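Local atomic coordinates of putative cytochrome P450 120 (Synechocystis sp., PDB entry 2VE3), a protein that binds heme and retinoic acid and probably acts as a monooxygenase of the cytochrome P450 family. Residues E278-R281 with Q282-K286. Sequence-based numbering, arbitrary orientation.
Sequences ERVR and QEQNK
Q284 folds back over the turn of helix that precedes it, its CG 3.2 Å from R281 O and 3.3 Å from V280 O. A chi1 of 49° puts CG between its own backbone N and carbonyl carbon, and from there the extended chain runs obliquely across R281, the amide and guanidinium planes 75° apart. Alpha-helical bonds tie the backbone, Q282 N to E278 O at 2.8 Å and Q284 N to V280 O at 3.1 Å. V280 O has a second donor in a water that also donates to E283 OE1, the water oxygen and OE1 being 2.7 Å apart, and so links this carbonyl to the carboxylate. R281 extends with CG anti to its backbone N (chi1 -168°), then bends at chi3; NH1 meets E278 OE2 at 3.4 Å, the carboxylate oxygen lying at the guanidinium edge, in plane. The same guanidinium pairs with D413, and NE bonds to I409 O. Cutting Q284 back to alanine would probably open a gap beside T406, I409 and Q410 and take away the CG cover over V280 O, while R281 O would still have N285 against it. On helix 274-285, V280 and Q284 pack against helix 394-411, while E283 accepts bonds from Y303 N and L304 N at the start of helix 302-314.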
loop_
_atom_site.group_PDB
_atom_site.type_symbol
_atom_site.label_atom_id
_atom_site.label_comp_id
_atom_site.label_asym_id
_atom_site.label_seq_id
_atom_site.Cartn_x
_atom_site.Cartn_y
_atom_site.Cartn_z
ATOM N N GLU A 278 10.586 19.287 13.710
ATOM C CA GLU A 278 10.350 20.650 14.188
ATOM C C GLU A 278 9.815 21.596 13.109
ATOM O O GLU A 278 8.996 22.453 13.399
ATOM C CB GLU A 278 11.632 21.246 14.768
ATOM C CG GLU A 278 12.016 20.719 16.127
ATOM C CD GLU A 278 11.149 21.268 17.251
ATOM O OE1 GLU A 278 10.384 22.242 17.021
ATOM O OE2 GLU A 278 11.236 20.712 18.368
ATOM N N ARG A 279 10.311 21.464 11.882
ATOM C CA ARG A 279 9.837 22.282 10.772
ATOM C C ARG A 279 8.370 22.013 10.455
ATOM O O ARG A 279 7.643 22.930 10.068
ATOM C CB ARG A 279 10.684 22.071 9.520
ATOM C CG ARG A 279 12.157 22.481 9.649
ATOM C CD ARG A 279 12.830 22.548 8.279
ATOM N NE ARG A 279 12.089 23.415 7.359
ATOM C CZ ARG A 279 12.210 23.410 6.031
ATOM N NH1 ARG A 279 13.045 22.562 5.432
ATOM N NH2 ARG A 279 11.483 24.260 5.298
ATOM N N VAL A 280 7.949 20.758 10.602
ATOM C CA VAL A 280 6.533 20.376 10.484
ATOM C C VAL A 280 5.720 21.077 11.577
ATOM O O VAL A 280 4.635 21.611 11.320
ATOM C CB VAL A 280 6.327 18.825 10.562
ATOM C CG1 VAL A 280 4.842 18.463 10.653
ATOM C CG2 VAL A 280 6.953 18.134 9.378
ATOM N N ARG A 281 6.268 21.068 12.790
ATOM C CA ARG A 281 5.632 21.658 13.950
ATOM C C ARG A 281 5.527 23.176 13.806
ATOM O O ARG A 281 4.520 23.760 14.168
ATOM C CB ARG A 281 6.388 21.283 15.229
ATOM C CG ARG A 281 5.632 21.612 16.525
ATOM C CD ARG A 281 6.285 20.975 17.764
ATOM N NE ARG A 281 6.053 19.528 17.838
ATOM C CZ ARG A 281 7.003 18.605 18.007
ATOM N NH1 ARG A 281 8.285 18.941 18.138
ATOM N NH2 ARG A 281 6.662 17.327 18.067
ATOM N N GLN A 282 6.584 23.791 13.282
ATOM C CA GLN A 282 6.637 25.225 13.027
ATOM C C GLN A 282 5.555 25.609 12.019
ATOM O O GLN A 282 4.960 26.689 12.107
ATOM C CB GLN A 282 8.032 25.620 12.518
ATOM C CG GLN A 282 8.179 27.105 12.147
ATOM C CD GLN A 282 9.525 27.472 11.498
ATOM O OE1 GLN A 282 10.138 28.492 11.849
ATOM N NE2 GLN A 282 9.977 26.654 10.540
ATOM N N GLU A 283 5.301 24.711 11.066
ATOM C CA GLU A 283 4.280 24.919 10.052
ATOM C C GLU A 283 2.885 24.907 10.658
ATOM O O GLU A 283 2.071 25.779 10.349
ATOM C CB GLU A 283 4.396 23.875 8.936
ATOM C CG GLU A 283 3.336 23.999 7.862
ATOM C CD GLU A 283 3.505 22.982 6.755
ATOM O OE1 GLU A 283 3.392 21.755 7.022
ATOM O OE2 GLU A 283 3.748 23.425 5.617
ATOM N N GLN A 284 2.613 23.929 11.521
ATOM C CA GLN A 284 1.286 23.802 12.139
ATOM C C GLN A 284 1.064 24.826 13.254
ATOM O O GLN A 284 -0.037 24.901 13.820
ATOM C CB GLN A 284 1.017 22.372 12.635
ATOM C CG GLN A 284 2.131 21.785 13.462
ATOM C CD GLN A 284 1.819 20.421 14.043
ATOM O OE1 GLN A 284 1.461 19.473 13.341
ATOM N NE2 GLN A 284 1.973 20.315 15.341
ATOM N N ASN A 285 2.104 25.605 13.559
ATOM C CA ASN A 285 2.041 26.655 14.580
ATOM C C ASN A 285 1.705 28.012 13.977
ATOM O O ASN A 285 1.065 28.843 14.626
ATOM C CB ASN A 285 3.352 26.749 15.371
ATOM C CG ASN A 285 3.505 25.639 16.409
ATOM O OD1 ASN A 285 4.535 25.552 17.074
ATOM N ND2 ASN A 285 2.495 24.791 16.546
ATOM N N LYS A 286 2.153 28.230 12.742
ATOM C CA LYS A 286 1.784 29.416 11.972
ATOM C C LYS A 286 0.317 29.347 11.519
ATOM O O LYS A 286 -0.187 30.262 10.856
ATOM C CB LYS A 286 2.715 29.590 10.766
ATOM C CG LYS A 286 4.162 29.912 11.131
ATOM C CD LYS A 286 4.977 30.312 9.898
ATOM C CE LYS A 286 6.448 29.915 10.032
ATOM N NZ LYS A 286 7.092 30.394 11.302
HETATM O O HOH W 1 2.490 20.927 9.451
#